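PDB 2RA5: putative transcriptional regulator from Streptomyces coelicolor A3, which probably acts as a GntR-family DNA-binding transcription factor, joining a winged helix-turn-helix domain to a UTRA domain of the kind that senses small effector molecules. Local coordinates for residues A[107-112]-A[165-170]; A[136-141]-A[148-153]. One frame throughout, in Å; residues are numbered along the deposited sequence.

Interaction 1 (A[107-112]-A[165-170]). With SRT (S,R meso-tartaric acid), chain B.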
ATOM      1  N   THR A 107     -18.152   5.222  11.535  1.00 64.99           N
ATOM      2  CA  THR A 107     -17.210   6.304  11.802  1.00 75.84           C
ATOM      3  C   THR A 107     -17.587   7.137  13.030  1.00 64.48           C
ATOM      4  O   THR A 107     -18.747   7.527  13.195  1.00 76.80           O
ATOM      5  CB  THR A 107     -17.054   7.211  10.555  1.00 69.72           C
ATOM      6  OG1 THR A 107     -16.427   8.451  10.919  1.00 84.69           O
ATOM      7  CG2 THR A 107     -18.410   7.500   9.941  1.00 82.11           C
ATOM      8  N   LYS A 108     -16.608   7.392  13.896  1.00 68.79           N
ATOM      9  CA  LYS A 108     -16.803   8.284  15.042  1.00 88.12           C
ATOM     10  C   LYS A 108     -15.795   9.439  15.097  1.00 77.28           C
ATOM     11  O   LYS A 108     -14.587   9.226  15.211  1.00 67.04           O
ATOM     12  CB  LYS A 108     -16.755   7.489  16.345  1.00 78.51           C
ATOM     13  CG  LYS A 108     -17.962   6.588  16.530  1.00114.97           C
ATOM     14  CD  LYS A 108     -18.049   6.049  17.944  1.00141.02           C
ATOM     15  CE  LYS A 108     -19.253   5.133  18.107  1.00128.37           C
ATOM     16  NZ  LYS A 108     -19.291   4.511  19.465  1.00117.43           N
ATOM     17  N   VAL A 109     -16.293  10.668  15.028  1.00 65.62           N
ATOM     18  CA  VAL A 109     -15.416  11.832  15.079  1.00 72.14           C
ATOM     19  C   VAL A 109     -14.815  12.093  16.465  1.00 63.16           C
ATOM     20  O   VAL A 109     -15.539  12.263  17.436  1.00 71.93           O
ATOM     21  CB  VAL A 109     -16.151  13.097  14.656  1.00 73.78           C
ATOM     22  CG1 VAL A 109     -15.179  14.259  14.661  1.00 57.28           C
ATOM     23  CG2 VAL A 109     -16.779  12.917  13.289  1.00 51.40           C
ATOM     24  N   LEU A 110     -13.489  12.145  16.543  1.00 58.60           N
ATOM     25  CA  LEU A 110     -12.796  12.419  17.803  1.00 50.02           C
ATOM     26  C   LEU A 110     -12.261  13.851  17.918  1.00 72.25           C
ATOM     27  O   LEU A 110     -12.043  14.342  19.016  1.00 62.12           O
ATOM     28  CB  LEU A 110     -11.633  11.448  17.998  1.00 60.26           C
ATOM     29  CG  LEU A 110     -11.969   9.956  17.960  1.00 80.08           C
ATOM     30  CD1 LEU A 110     -10.892   9.169  18.684  1.00 70.47           C
ATOM     31  CD2 LEU A 110     -13.317   9.700  18.599  1.00 73.32           C
ATOM     32  N   VAL A 111     -12.019  14.505  16.789  1.00 61.27           N
ATOM     33  CA  VAL A 111     -11.535  15.873  16.798  1.00 51.01           C
ATOM     34  C   VAL A 111     -12.062  16.642  15.600  1.00 54.61           C
ATOM     35  O   VAL A 111     -11.958  16.205  14.457  1.00 55.40           O
ATOM     36  CB  VAL A 111     -10.000  15.956  16.801  1.00 76.42           C
ATOM     37  CG1 VAL A 111      -9.564  17.380  16.501  1.00 53.30           C
ATOM     38  CG2 VAL A 111      -9.435  15.473  18.135  1.00 53.83           C
ATOM     39  N   ASN A 112     -12.645  17.793  15.877  1.00 37.30           N
ATOM     40  CA  ASN A 112     -13.012  18.733  14.827  1.00 55.96           C
ATOM     41  C   ASN A 112     -12.569  20.173  15.208  1.00 52.31           C
ATOM     42  O   ASN A 112     -13.260  20.913  15.897  1.00 40.26           O
ATOM     43  CB  ASN A 112     -14.508  18.619  14.562  1.00 47.82           C
ATOM     44  CG  ASN A 112     -14.942  19.350  13.328  1.00 57.21           C
ATOM     45  OD1 ASN A 112     -14.192  20.133  12.743  1.00 69.22           O
ATOM     46  ND2 ASN A 112     -16.173  19.109  12.923  1.00 65.15           N
ATOM     47  N   GLN A 165     -22.329  15.027  10.263  1.00 77.68           N
ATOM     48  CA  GLN A 165     -22.297  14.745   8.838  1.00 66.05           C
ATOM     49  C   GLN A 165     -21.198  13.734   8.575  1.00 84.58           C
ATOM     50  O   GLN A 165     -21.327  12.858   7.724  1.00 84.18           O
ATOM     51  CB  GLN A 165     -22.015  16.008   8.052  1.00 81.17           C
ATOM     52  CG  GLN A 165     -23.055  17.058   8.239  1.00102.92           C
ATOM     53  CD  GLN A 165     -23.697  17.423   6.935  1.00109.65           C
ATOM     54  OE1 GLN A 165     -23.461  18.502   6.399  1.00107.19           O
ATOM     55  NE2 GLN A 165     -24.497  16.507   6.393  1.00105.68           N
ATOM     56  N   LEU A 166     -20.125  13.864   9.344  1.00 83.28           N
ATOM     57  CA  LEU A 166     -18.937  13.043   9.196  1.00 82.73           C
ATOM     58  C   LEU A 166     -19.129  11.612   9.685  1.00 80.17           C
ATOM     59  O   LEU A 166     -18.384  10.711   9.304  1.00 85.37           O
ATOM     60  CB  LEU A 166     -17.778  13.708   9.935  1.00 65.32           C
ATOM     61  CG  LEU A 166     -17.049  14.735   9.070  1.00 90.88           C
ATOM     62  CD1 LEU A 166     -16.322  15.765   9.926  1.00 85.78           C
ATOM     63  CD2 LEU A 166     -16.098  14.049   8.096  1.00 71.38           C
ATOM     64  N   GLU A 167     -20.111  11.412  10.550  1.00 88.53           N
ATOM     65  CA  GLU A 167     -20.395  10.074  11.041  1.00 97.05           C
ATOM     66  C   GLU A 167     -21.347   9.369  10.079  1.00 85.29           C
ATOM     67  O   GLU A 167     -21.453   8.142  10.075  1.00 88.39           O
ATOM     68  CB  GLU A 167     -20.941  10.128  12.470  1.00 94.03           C
ATOM     69  CG  GLU A 167     -19.904  10.616  13.489  1.00 84.56           C
ATOM     70  CD  GLU A 167     -20.480  10.811  14.881  1.00 98.96           C
ATOM     71  OE1 GLU A 167     -19.837  10.392  15.875  1.00 87.92           O
ATOM     72  OE2 GLU A 167     -21.581  11.392  14.980  1.00105.73           O
ATOM     73  N   ALA A 168     -22.008  10.164   9.241  1.00 83.60           N
ATOM     74  CA  ALA A 168     -22.915   9.654   8.217  1.00 83.37           C
ATOM     75  C   ALA A 168     -22.181   9.212   6.952  1.00 89.65           C
ATOM     76  O   ALA A 168     -22.302   8.063   6.537  1.00 87.88           O
ATOM     77  CB  ALA A 168     -23.973  10.697   7.874  1.00 82.28           C
ATOM     78  N   THR A 169     -21.418  10.121   6.350  1.00 91.09           N
ATOM     79  CA  THR A 169     -20.788   9.853   5.056  1.00 83.21           C
ATOM     80  C   THR A 169     -19.273  10.099   5.023  1.00 88.20           C
ATOM     81  O   THR A 169     -18.709  10.759   5.898  1.00 86.38           O
ATOM     82  CB  THR A 169     -21.467  10.667   3.923  1.00 89.84           C
ATOM     83  OG1 THR A 169     -21.087  12.048   4.005  1.00 83.46           O
ATOM     84  CG2 THR A 169     -22.982  10.569   4.033  1.00105.88           C
ATOM     85  N   GLY A 170     -18.624   9.556   3.996  1.00 86.72           N
ATOM     86  CA  GLY A 170     -17.200   9.763   3.785  1.00 68.69           C
ATOM     87  C   GLY A 170     -16.800  11.204   3.504  1.00 73.92           C
ATOM     88  O   GLY A 170     -17.592  12.031   3.046  1.00 66.95           O
TER
HETATM   89  O1  SRT B 247     -10.702  10.217   4.275  1.00 78.97           O
HETATM   90  O11 SRT B 247     -10.175   8.085   3.926  1.00 80.36           O
HETATM   91  C1  SRT B 247     -11.030   9.013   4.069  1.00 78.79           C
HETATM   92  C2  SRT B 247     -12.505   8.657   4.034  1.00 75.69           C
HETATM   93  O2  SRT B 247     -13.300   9.842   4.146  1.00 70.63           O
HETATM   94  C3  SRT B 247     -12.873   7.820   2.791  1.00 75.43           C
HETATM   95  O3  SRT B 247     -14.075   7.061   2.979  1.00 75.31           O
HETATM   96  C4  SRT B 247     -13.074   8.689   1.589  1.00 76.16           C
HETATM   97  O4  SRT B 247     -14.233   9.114   1.299  1.00 74.42           O
HETATM   98  O41 SRT B 247     -12.035   8.930   0.941  1.00 76.86           O
HETATM   99  O   HOH W   1     -20.992   5.716  10.935  1.00 77.05           O
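Glu167 O and Thr107 N are bridged by one water, which donates to the carbonyl at 2.6 Å and accepts from the amide at 2.9 Å. The bridge ties strand 106-116 to the short helix 165-168 where their CA atoms come closest, 5.0 Å apart for this pair. Thr107 OG1 stands anti to the backbone N (chi1 165°), which leaves CG2 in the crowded position between N and the carbonyl carbon. The methyl therefore meets two helix carbonyls, with CG2 3.1 Å from Glu167 O, while OG1 makes only a weak bond to Leu166 O at 3.4 Å. Glu167, extended beyond CG, crosses Val109 obliquely, its CG 3.3 Å from Thr107 O. Val109 and Leu166 cross at about a right angle, CG2 of the former 3.6 Å from CB of the latter. Leu166 is buried, packing also on Ile136 and Leu174, and Asn112 ND2 bonds to Leu161 O. Opposite Glu137, Leu110 and Val111 form a classic beta bulge. The contact thus seats a helical turn on an edge strand of the UTRA-domain sheet, as counted within this chain, and that turn leads to Gly170, N-cap of helix 171-177, at the tartrate pocket.

Interaction 2 (A[136-141]-A[148-153]). With SRT (S,R meso-tartaric acid), chain B.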
ATOM      1  N   ILE A 136      -9.405  17.441  11.423  1.00 52.62           N
ATOM      2  CA  ILE A 136     -10.390  16.425  11.766  1.00 56.51           C
ATOM      3  C   ILE A 136      -9.714  15.113  12.166  1.00 53.00           C
ATOM      4  O   ILE A 136      -8.712  14.699  11.577  1.00 46.41           O
ATOM      5  CB  ILE A 136     -11.385  16.176  10.607  1.00 55.03           C
ATOM      6  CG1 ILE A 136     -12.161  17.456  10.300  1.00 62.23           C
ATOM      7  CG2 ILE A 136     -12.362  15.082  10.977  1.00 68.56           C
ATOM      8  CD1 ILE A 136     -12.975  17.379   9.046  1.00 82.98           C
ATOM      9  N   GLU A 137     -10.260  14.472  13.188  1.00 56.88           N
ATOM     10  CA  GLU A 137      -9.819  13.138  13.554  1.00 52.02           C
ATOM     11  C   GLU A 137     -11.012  12.172  13.668  1.00 61.26           C
ATOM     12  O   GLU A 137     -12.001  12.473  14.328  1.00 51.20           O
ATOM     13  CB  GLU A 137      -8.997  13.193  14.838  1.00 52.19           C
ATOM     14  CG  GLU A 137      -7.733  14.010  14.684  1.00 63.90           C
ATOM     15  CD  GLU A 137      -6.823  13.936  15.888  1.00 67.32           C
ATOM     16  OE1 GLU A 137      -6.018  14.874  16.081  1.00 93.15           O
ATOM     17  OE2 GLU A 137      -6.910  12.951  16.647  1.00 63.83           O
ATOM     18  N   ARG A 138     -10.923  11.032  12.986  1.00 54.37           N
ATOM     19  CA  ARG A 138     -11.969  10.009  13.032  1.00 52.92           C
ATOM     20  C   ARG A 138     -11.415   8.634  13.404  1.00 56.30           C
ATOM     21  O   ARG A 138     -10.318   8.253  12.992  1.00 46.11           O
ATOM     22  CB  ARG A 138     -12.697   9.841  11.695  1.00 50.10           C
ATOM     23  CG  ARG A 138     -13.448  11.028  11.172  1.00 43.79           C
ATOM     24  CD  ARG A 138     -12.844  11.418   9.828  1.00 47.65           C
ATOM     25  NE  ARG A 138     -13.578  10.919   8.671  1.00 65.39           N
ATOM     26  CZ  ARG A 138     -13.054  10.810   7.456  1.00 65.65           C
ATOM     27  NH1 ARG A 138     -13.781  10.349   6.445  1.00 83.70           N
ATOM     28  NH2 ARG A 138     -11.787  11.149   7.259  1.00 51.88           N
ATOM     29  N   LEU A 139     -12.198   7.891  14.177  1.00 52.22           N
ATOM     30  CA  LEU A 139     -11.959   6.467  14.357  1.00 59.95           C
ATOM     31  C   LEU A 139     -12.965   5.706  13.480  1.00 65.40           C
ATOM     32  O   LEU A 139     -14.159   6.013  13.480  1.00 52.43           O
ATOM     33  CB  LEU A 139     -12.101   6.092  15.828  1.00 65.20           C
ATOM     34  CG  LEU A 139     -11.734   4.679  16.286  1.00 66.43           C
ATOM     35  CD1 LEU A 139     -10.236   4.427  16.217  1.00 68.05           C
ATOM     36  CD2 LEU A 139     -12.237   4.455  17.705  1.00 59.77           C
ATOM     37  N   ARG A 140     -12.469   4.761  12.687  1.00 52.79           N
ATOM     38  CA  ARG A 140     -13.334   3.888  11.898  1.00 65.76           C
ATOM     39  C   ARG A 140     -13.403   2.533  12.562  1.00 51.76           C
ATOM     40  O   ARG A 140     -12.374   1.925  12.869  1.00 54.36           O
ATOM     41  CB  ARG A 140     -12.793   3.714  10.486  1.00 59.80           C
ATOM     42  CG  ARG A 140     -12.975   4.928   9.634  1.00 64.79           C
ATOM     43  CD  ARG A 140     -14.259   4.882   8.824  1.00 51.83           C
ATOM     44  NE  ARG A 140     -13.992   5.451   7.503  1.00 74.46           N
ATOM     45  CZ  ARG A 140     -14.605   6.513   6.993  1.00 82.58           C
ATOM     46  NH1 ARG A 140     -15.575   7.119   7.671  1.00 86.36           N
ATOM     47  NH2 ARG A 140     -14.260   6.953   5.787  1.00 73.35           N
ATOM     48  N   LEU A 141     -14.611   2.049  12.802  1.00 55.93           N
ATOM     49  CA  LEU A 141     -14.728   0.709  13.373  1.00 82.64           C
ATOM     50  C   LEU A 141     -15.506  -0.255  12.487  1.00 66.45           C
ATOM     51  O   LEU A 141     -16.425   0.140  11.759  1.00 67.09           O
ATOM     52  CB  LEU A 141     -15.324   0.741  14.785  1.00 74.33           C
ATOM     53  CG  LEU A 141     -14.781   1.814  15.735  1.00 80.69           C
ATOM     54  CD1 LEU A 141     -15.516   3.125  15.486  1.00 68.91           C
ATOM     55  CD2 LEU A 141     -14.911   1.392  17.198  1.00 69.56           C
ATOM     56  N   ALA A 148      -9.131   1.741  12.008  1.00 65.58           N
ATOM     57  CA  ALA A 148      -8.239   2.771  11.508  1.00 68.78           C
ATOM     58  C   ALA A 148      -8.422   4.078  12.262  1.00 61.64           C
ATOM     59  O   ALA A 148      -9.521   4.386  12.741  1.00 55.70           O
ATOM     60  CB  ALA A 148      -8.475   2.982  10.030  1.00 47.58           C
ATOM     61  N   TYR A 149      -7.329   4.832  12.360  1.00 57.08           N
ATOM     62  CA  TYR A 149      -7.337   6.193  12.904  1.00 66.48           C
ATOM     63  C   TYR A 149      -7.018   7.241  11.819  1.00 47.83           C
ATOM     64  O   TYR A 149      -5.917   7.266  11.273  1.00 42.10           O
ATOM     65  CB  TYR A 149      -6.355   6.321  14.071  1.00 58.51           C
ATOM     66  CG  TYR A 149      -6.705   7.486  14.938  1.00 73.90           C
ATOM     67  CD1 TYR A 149      -7.909   7.512  15.619  1.00 87.51           C
ATOM     68  CD2 TYR A 149      -5.859   8.581  15.049  1.00 78.86           C
ATOM     69  CE1 TYR A 149      -8.259   8.580  16.404  1.00 95.47           C
ATOM     70  CE2 TYR A 149      -6.202   9.663  15.835  1.00 80.50           C
ATOM     71  CZ  TYR A 149      -7.407   9.654  16.512  1.00 89.83           C
ATOM     72  OH  TYR A 149      -7.791  10.708  17.307  1.00 85.35           O
ATOM     73  N   LEU A 150      -7.992   8.090  11.502  1.00 44.26           N
ATOM     74  CA  LEU A 150      -7.886   9.015  10.375  1.00 49.09           C
ATOM     75  C   LEU A 150      -7.756  10.490  10.780  1.00 58.14           C
ATOM     76  O   LEU A 150      -8.729  11.086  11.230  1.00 48.27           O
ATOM     77  CB  LEU A 150      -9.118   8.873   9.471  1.00 47.00           C
ATOM     78  CG  LEU A 150      -9.593   7.480   9.039  1.00 53.19           C
ATOM     79  CD1 LEU A 150     -10.718   7.586   8.020  1.00 36.57           C
ATOM     80  CD2 LEU A 150      -8.433   6.644   8.504  1.00 47.65           C
ATOM     81  N   CYS A 151      -6.570  11.078  10.603  1.00 56.82           N
ATOM     82  CA  CYS A 151      -6.387  12.529  10.783  1.00 68.84           C
ATOM     83  C   CYS A 151      -6.378  13.257   9.441  1.00 56.82           C
ATOM     84  O   CYS A 151      -5.562  12.951   8.575  1.00 44.40           O
ATOM     85  CB  CYS A 151      -5.082  12.859  11.528  1.00 67.21           C
ATOM     86  SG  CYS A 151      -4.751  11.892  13.014  1.00 71.87           S
ATOM     87  N   ASN A 152      -7.266  14.232   9.273  1.00 51.17           N
ATOM     88  CA  ASN A 152      -7.256  15.049   8.056  1.00 46.15           C
ATOM     89  C   ASN A 152      -7.133  16.560   8.261  1.00 52.77           C
ATOM     90  O   ASN A 152      -7.587  17.114   9.263  1.00 43.75           O
ATOM     91  CB  ASN A 152      -8.456  14.722   7.143  1.00 53.08           C
ATOM     92  CG  ASN A 152      -8.508  13.246   6.753  1.00 60.12           C
ATOM     93  OD1 ASN A 152      -8.031  12.845   5.692  1.00 60.07           O
ATOM     94  ND2 ASN A 152      -9.054  12.434   7.627  1.00 39.71           N
ATOM     95  N   TYR A 153      -6.507  17.219   7.294  1.00 46.12           N
ATOM     96  CA  TYR A 153      -6.343  18.662   7.335  1.00 43.33           C
ATOM     97  C   TYR A 153      -6.883  19.269   6.076  1.00 45.10           C
ATOM     98  O   TYR A 153      -6.555  18.827   4.982  1.00 53.59           O
ATOM     99  CB  TYR A 153      -4.872  19.012   7.477  1.00 41.75           C
ATOM    100  CG  TYR A 153      -4.259  18.437   8.731  1.00 49.05           C
ATOM    101  CD1 TYR A 153      -3.689  17.166   8.730  1.00 57.51           C
ATOM    102  CD2 TYR A 153      -4.250  19.164   9.916  1.00 49.61           C
ATOM    103  CE1 TYR A 153      -3.121  16.637   9.872  1.00 49.68           C
ATOM    104  CE2 TYR A 153      -3.691  18.642  11.067  1.00 60.85           C
ATOM    105  CZ  TYR A 153      -3.126  17.375  11.039  1.00 55.84           C
ATOM    106  OH  TYR A 153      -2.562  16.843  12.174  1.00 57.79           O
TER
HETATM  107  O1  SRT B 247     -10.702  10.217   4.275  1.00 78.97           O
HETATM  108  O11 SRT B 247     -10.175   8.085   3.926  1.00 80.36           O
HETATM  109  C1  SRT B 247     -11.030   9.013   4.069  1.00 78.79           C
HETATM  110  C2  SRT B 247     -12.505   8.657   4.034  1.00 75.69           C
HETATM  111  O2  SRT B 247     -13.300   9.842   4.146  1.00 70.63           O
HETATM  112  C3  SRT B 247     -12.873   7.820   2.791  1.00 75.43           C
HETATM  113  O3  SRT B 247     -14.075   7.061   2.979  1.00 75.31           O
HETATM  114  C4  SRT B 247     -13.074   8.689   1.589  1.00 76.16           C
HETATM  115  O4  SRT B 247     -14.233   9.114   1.299  1.00 74.42           O
HETATM  116  O41 SRT B 247     -12.035   8.930   0.941  1.00 76.86           O
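The first torsions of Glu137 and Tyr149 start their side chains off on a common face of the sheet: CG of Glu137 lies beside its backbone N (chi1 -62°) with the chain extended beyond, whereas CG of Tyr149 is anti to its N (chi1 -159°). Tyr149 OH then donates to Glu137 OE2 at a very short 2.5 Å, from a ring whose plane stands 85° from the carboxylate, and OE1 is engaged by Arg135 in a salt bridge. A phenylalanine in place of Tyr149 would probably leave Glu137 OE2 without this hydroxyl donor and its carboxylate freer to turn. Leu139 CD1 comes to the ring edge, 3.9 Å from Tyr149 CD1. The backbones pair antiparallel: Ile136-Asn152, Arg138-Leu150 and Arg140-Ala148 are hydrogen-bonded pairs, with Leu150 N 2.8 Å from Arg138 O. On the face bearing Arg138, Arg140 and Leu150, both arginines bend at chi2 and chi3. Leu150 CD1 lies 3.8 Å above the Arg138 guanidinium plane, offset toward its rim. Arg138 NH1 donates to tartrate O2 at a doubtfully short 2.4 Å, and NH2 weakly to O1 (3.3 Å), while Arg140 NH2 sits 2.8 Å from O3. Two guanidinium groups would probably make the pocket electropositive, consistent with its holding tartaric acid, likely as an anion.

Interaction 2 is a buried pairing near the middle of the domain, whereas interaction 1 lies at the surface, where a helical turn meets an outer strand; their centres are about 8 Å apart. They share one sheet, since strands 106-116 and 132-142 are neighbours: Leu110 N lies 2.7 Å from Glu137 O, and Thr107 packs on both Arg138 and Arg140. Their chemistry differs accordingly. The hairpin of 136-141 with 148-153 is zipped by a ladder of backbone bonds, one of them weak, and buries 591 Å², while the 107-112 with 165-170 contact relies on a water, a weak bond and apolar packing over 284 Å². Both reach the tartrate, one through arginine side chains, the other through Gly170.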